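Local coordinates for protein SSD1 (Saccharomyces cerevisiae S288C, PDB 7AM1) that binds mRNA and represses its translation, as a non-enzymatic member of the RNase II family implicated in control of the G1 phase of the cell cycle, at residues S745-I750 / E756-G761; E871-I874 / Y879-E882. One frame throughout, in Å; residues are numbered along the deposited sequence.

Interaction 1 of 2, residues S745-I750 / E756-G761; sequences SFDVFI and EKRVHG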
loop_
_atom_site.group_PDB
_atom_site.type_symbol
_atom_site.label_atom_id
_atom_site.label_comp_id
_atom_site.label_asym_id
_atom_site.label_seq_id
_atom_site.Cartn_x
_atom_site.Cartn_y
_atom_site.Cartn_z
ATOM N N SER A 745 -2.823 5.887 25.294
ATOM C CA SER A 745 -3.431 5.980 23.974
ATOM C C SER A 745 -3.940 4.594 23.612
ATOM O O SER A 745 -3.688 3.617 24.320
ATOM C CB SER A 745 -2.441 6.490 22.925
ATOM O OG SER A 745 -1.321 5.625 22.812
ATOM N N PHE A 746 -4.676 4.523 22.510
ATOM C CA PHE A 746 -5.112 3.235 21.995
ATOM C C PHE A 746 -5.458 3.394 20.525
ATOM O O PHE A 746 -5.835 4.480 20.075
ATOM C CB PHE A 746 -6.305 2.671 22.784
ATOM C CG PHE A 746 -7.521 3.572 22.820
ATOM C CD1 PHE A 746 -7.614 4.604 23.744
ATOM C CD2 PHE A 746 -8.583 3.361 21.953
ATOM C CE1 PHE A 746 -8.737 5.422 23.794
ATOM C CE2 PHE A 746 -9.712 4.178 21.994
ATOM C CZ PHE A 746 -9.785 5.211 22.919
ATOM N N ASP A 747 -5.317 2.299 19.785
ATOM C CA ASP A 747 -5.599 2.280 18.359
ATOM C C ASP A 747 -7.004 1.749 18.110
ATOM O O ASP A 747 -7.456 0.806 18.768
ATOM C CB ASP A 747 -4.572 1.425 17.611
ATOM C CG ASP A 747 -3.159 1.954 17.760
ATOM O OD1 ASP A 747 -3.014 3.166 18.040
ATOM O OD2 ASP A 747 -2.201 1.166 17.595
ATOM N N VAL A 748 -7.691 2.371 17.161
ATOM C CA VAL A 748 -9.007 1.935 16.722
ATOM C C VAL A 748 -8.940 1.759 15.216
ATOM O O VAL A 748 -8.154 2.421 14.530
ATOM C CB VAL A 748 -10.119 2.937 17.108
ATOM C CG1 VAL A 748 -10.221 3.073 18.622
ATOM C CG2 VAL A 748 -9.855 4.294 16.469
ATOM N N PHE A 749 -9.761 0.859 14.694
ATOM C CA PHE A 749 -9.913 0.749 13.254
ATOM C C PHE A 749 -11.394 0.783 12.921
ATOM O O PHE A 749 -12.253 0.439 13.740
ATOM C CB PHE A 749 -9.226 -0.507 12.684
ATOM C CG PHE A 749 -9.839 -1.796 13.118
ATOM C CD1 PHE A 749 -9.656 -2.265 14.406
ATOM C CD2 PHE A 749 -10.569 -2.558 12.225
ATOM C CE1 PHE A 749 -10.212 -3.461 14.809
ATOM C CE2 PHE A 749 -11.131 -3.754 12.617
ATOM C CZ PHE A 749 -10.950 -4.210 13.913
ATOM N N ILE A 750 -11.677 1.257 11.717
ATOM C CA ILE A 750 -13.042 1.496 11.267
ATOM C C ILE A 750 -13.163 0.773 9.932
ATOM O O ILE A 750 -12.767 1.327 8.897
ATOM C CB ILE A 750 -13.323 3.001 11.156
ATOM C CG1 ILE A 750 -12.818 3.721 12.417
ATOM C CG2 ILE A 750 -14.814 3.251 10.969
ATOM C CD1 ILE A 750 -12.842 5.237 12.332
ATOM N N GLU A 756 -7.074 2.999 10.267
ATOM C CA GLU A 756 -6.647 2.661 11.616
ATOM C C GLU A 756 -5.960 3.899 12.171
ATOM O O GLU A 756 -5.051 4.437 11.531
ATOM C CB GLU A 756 -5.697 1.459 11.612
ATOM C CG GLU A 756 -5.122 1.106 12.976
ATOM C CD GLU A 756 -3.842 0.290 12.893
ATOM O OE1 GLU A 756 -3.159 0.321 11.844
ATOM O OE2 GLU A 756 -3.522 -0.395 13.887
ATOM N N LYS A 757 -6.411 4.369 13.331
ATOM C CA LYS A 757 -5.914 5.614 13.901
ATOM C C LYS A 757 -5.809 5.475 15.413
ATOM O O LYS A 757 -6.315 4.522 16.009
ATOM C CB LYS A 757 -6.817 6.796 13.527
ATOM C CG LYS A 757 -6.808 7.126 12.044
ATOM C CD LYS A 757 -5.553 7.884 11.652
ATOM C CE LYS A 757 -5.202 7.681 10.182
ATOM N NZ LYS A 757 -4.225 6.567 9.998
ATOM N N ARG A 758 -5.158 6.454 16.034
ATOM C CA ARG A 758 -4.799 6.384 17.444
ATOM C C ARG A 758 -5.465 7.502 18.233
ATOM O O ARG A 758 -5.326 8.682 17.891
ATOM C CB ARG A 758 -3.279 6.461 17.605
ATOM C CG ARG A 758 -2.796 6.485 19.045
ATOM C CD ARG A 758 -1.312 6.172 19.118
ATOM N NE ARG A 758 -1.045 4.832 18.599
ATOM C CZ ARG A 758 0.138 4.403 18.178
ATOM N NH1 ARG A 758 1.194 5.207 18.206
ATOM N NH2 ARG A 758 0.263 3.164 17.729
ATOM N N VAL A 759 -6.170 7.122 19.296
ATOM C CA VAL A 759 -6.719 8.068 20.258
ATOM C C VAL A 759 -5.647 8.371 21.295
ATOM O O VAL A 759 -5.081 7.454 21.904
ATOM C CB VAL A 759 -7.985 7.507 20.925
ATOM C CG1 VAL A 759 -8.496 8.474 21.991
ATOM C CG2 VAL A 759 -9.064 7.225 19.881
ATOM N N HIS A 760 -5.350 9.654 21.483
ATOM C CA HIS A 760 -4.332 10.096 22.426
ATOM C C HIS A 760 -4.982 10.676 23.676
ATOM O O HIS A 760 -5.857 11.544 23.583
ATOM C CB HIS A 760 -3.419 11.135 21.777
ATOM C CG HIS A 760 -2.626 10.596 20.633
ATOM N ND1 HIS A 760 -1.431 9.930 20.806
ATOM C CD2 HIS A 760 -2.870 10.593 19.301
ATOM C CE1 HIS A 760 -0.966 9.556 19.628
ATOM N NE2 HIS A 760 -1.819 9.945 18.699
ATOM N N GLY A 761 -4.540 10.203 24.843
ATOM C CA GLY A 761 -5.095 10.704 26.088
ATOM C C GLY A 761 -4.900 12.198 26.255
ATOM O O GLY A 761 -5.765 12.889 26.800
HETATM O O HOH W 1 -2.766 -1.285 16.366
#
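Phe746 lays one face of its ring over Val759. The CB of Val759 sits 3.7 Å from the Phe746 ring centroid, a CH-pi contact. Chi1 of 58° sets Phe746 CG between its backbone N and carbonyl carbon, and the ring comes to lie over Val759 on the partner strand. Phe746 and Val759 form a hydrogen-bonded antiparallel pair, with Phe746 O taking Val759 N at 2.8 Å. Val748 and Lys757 form the next such pair. The two strands make a beta hairpin in the DIS3L2-type C-terminal domain, a family of the OB clan. Strand 755-760 is an edge strand of its sheet, and strand 732-741 flanks 745-750 on its other side. The opposite face carries Asp747 and Arg758. The Asp747 carboxylate and the Arg758 guanidinium are nearly coplanar, their planes 15° apart. Arg758 NE reaches Asp747 OD1 at 2.6 Å, and Arg758 NH2 reaches Asp747 OD2 at 3.2 Å, both on syn lone pairs. A leucine in place of Arg758 would probably leave the buried Asp747 carboxylate without its countercharge, close to a like charge. That charge is Glu756, whose OE2 lies 4.2 Å from Asp747 OD2. One water donates to both oxygens, and Lys629 forms a salt bridge with Glu756.

Interaction 2 of 2, residues E871-I874 / Y879-E882; sequences ETRI and YIQE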
loop_
_atom_site.group_PDB
_atom_site.type_symbol
_atom_site.label_atom_id
_atom_site.label_comp_id
_atom_site.label_asym_id
_atom_site.label_seq_id
_atom_site.Cartn_x
_atom_site.Cartn_y
_atom_site.Cartn_z
ATOM N N GLU A 871 -18.309 1.218 28.360
ATOM C CA GLU A 871 -18.189 0.535 29.647
ATOM C C GLU A 871 -17.673 1.556 30.658
ATOM O O GLU A 871 -16.496 1.931 30.621
ATOM C CB GLU A 871 -17.256 -0.670 29.534
ATOM C CG GLU A 871 -17.181 -1.534 30.789
ATOM C CD GLU A 871 -18.517 -2.171 31.148
ATOM O OE1 GLU A 871 -19.328 -2.414 30.228
ATOM O OE2 GLU A 871 -18.761 -2.426 32.349
ATOM N N THR A 872 -18.548 2.001 31.561
ATOM C CA THR A 872 -18.243 3.117 32.446
ATOM C C THR A 872 -18.607 2.786 33.885
ATOM O O THR A 872 -19.373 1.857 34.158
ATOM C CB THR A 872 -18.990 4.392 32.021
ATOM O OG1 THR A 872 -20.395 4.121 31.948
ATOM C CG2 THR A 872 -18.497 4.892 30.676
ATOM N N ARG A 873 -18.040 3.564 34.809
ATOM C CA ARG A 873 -18.417 3.472 36.211
ATOM C C ARG A 873 -17.964 4.721 36.952
ATOM O O ARG A 873 -16.993 5.379 36.565
ATOM C CB ARG A 873 -17.834 2.227 36.883
ATOM C CG ARG A 873 -16.326 2.185 36.945
ATOM C CD ARG A 873 -15.860 0.811 37.396
ATOM N NE ARG A 873 -14.517 0.856 37.964
ATOM C CZ ARG A 873 -13.397 0.691 37.269
ATOM N NH1 ARG A 873 -13.443 0.468 35.960
ATOM N NH2 ARG A 873 -12.223 0.754 37.884
ATOM N N ILE A 874 -18.690 5.035 38.020
ATOM C CA ILE A 874 -18.454 6.222 38.830
ATOM C C ILE A 874 -18.027 5.753 40.213
ATOM O O ILE A 874 -18.812 5.113 40.924
ATOM C CB ILE A 874 -19.708 7.108 38.901
ATOM C CG1 ILE A 874 -20.079 7.591 37.496
ATOM C CG2 ILE A 874 -19.483 8.292 39.844
ATOM C CD1 ILE A 874 -21.399 8.319 37.417
ATOM N N TYR A 879 -14.715 9.334 37.253
ATOM C CA TYR A 879 -15.641 9.010 36.164
ATOM C C TYR A 879 -14.860 8.178 35.148
ATOM O O TYR A 879 -14.201 8.710 34.253
ATOM C CB TYR A 879 -16.214 10.290 35.563
ATOM C CG TYR A 879 -16.987 11.103 36.581
ATOM C CD1 TYR A 879 -16.334 11.993 37.422
ATOM C CD2 TYR A 879 -18.362 10.960 36.720
ATOM C CE1 TYR A 879 -17.030 12.731 38.366
ATOM C CE2 TYR A 879 -19.069 11.697 37.664
ATOM C CZ TYR A 879 -18.396 12.578 38.483
ATOM O OH TYR A 879 -19.084 13.312 39.423
ATOM N N ILE A 880 -14.966 6.857 35.281
ATOM C CA ILE A 880 -14.041 5.918 34.657
ATOM C C ILE A 880 -14.689 5.263 33.448
ATOM O O ILE A 880 -15.824 4.777 33.526
ATOM C CB ILE A 880 -13.586 4.847 35.667
ATOM C CG1 ILE A 880 -12.925 5.509 36.877
ATOM C CG2 ILE A 880 -12.664 3.840 34.994
ATOM C CD1 ILE A 880 -12.464 4.532 37.940
ATOM N N GLN A 881 -13.956 5.233 32.334
ATOM C CA GLN A 881 -14.310 4.444 31.161
ATOM C C GLN A 881 -13.219 3.407 30.930
ATOM O O GLN A 881 -12.030 3.746 30.934
ATOM C CB GLN A 881 -14.469 5.318 29.912
ATOM C CG GLN A 881 -14.880 4.531 28.671
ATOM C CD GLN A 881 -14.896 5.376 27.412
ATOM O OE1 GLN A 881 -14.471 6.531 27.422
ATOM N NE2 GLN A 881 -15.383 4.800 26.317
ATOM N N GLU A 882 -13.620 2.152 30.736
ATOM C CA GLU A 882 -12.682 1.075 30.451
ATOM C C GLU A 882 -12.528 0.906 28.944
ATOM O O GLU A 882 -13.524 0.828 28.216
ATOM C CB GLU A 882 -13.149 -0.243 31.069
ATOM C CG GLU A 882 -13.529 -0.160 32.531
ATOM C CD GLU A 882 -13.864 -1.522 33.115
ATOM O OE1 GLU A 882 -14.097 -2.467 32.327
ATOM O OE2 GLU A 882 -13.895 -1.644 34.358
HETATM O O HOH W 2 -15.774 1.757 27.055
#
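Arg873 starts with CG between its backbone N and carbonyl carbon, chi1 63°, and then runs extended from CG to NE. This carries its guanidinium across Ile880 to Glu882. Glu882 places CG beside its own backbone N, chi1 -50°, and extends to meet it. Arg873 NH1 forms a salt bridge with Glu882 OE2 at 2.7 Å. The two side chains cross at about a right angle, and their flat groups are 79° apart. One nitrogen meets one oxygen, unlike a side-on two-nitrogen grip. One face of the guanidinium rests on Ile880, with Ile880 CG2 3.6 Å from Arg873 NH1. Glu875 forms a salt bridge with Arg873 NE, and His884 is hydrogen-bonded to Glu882 OE1.

On the other face of the sheet, Ile874 CG1 packs 3.9 Å from Tyr879 CD2. Thr872 CG2 lies 4.1 Å from Gln881 CB. Phe912 meets the Tyr879 ring edge-to-face, and Gln881 OE1 accepts a hydrogen bond from Trp782 NE1. A water accepts from Glu871 N and Gln881 NE2 and donates to Glu882 O.

Arg873 N to Ile880 O and Ile880 N to Arg873 O are backbone hydrogen bonds, each 2.8 Å. Beyond them, Glu882 N donates a hydrogen bond to Glu871 O at 2.9 Å. This is an antiparallel beta hairpin at a sheet margin, with strand 872-875 outermost and strand 777-782 beyond strand 878-884.

From the N terminus, interaction 1 comes first. It closes the short loop between strands 745-750 and 755-760. The chain then passes through strands 766-772 and 777-782 and three helices, 814-827, 834-842 and 862-867. Interaction 2 follows and closes the turn between strands 872-875 and 878-884. The two contacts are in series, so neither nests in nor crosses the other. They belong to separate antiparallel sheets. Strand 888-896, the next strand after the second hairpin, returns to the first sheet and pairs with 732-741. The contact centres are 18 Å apart, and their nearest atoms are about 7 Å apart without touching.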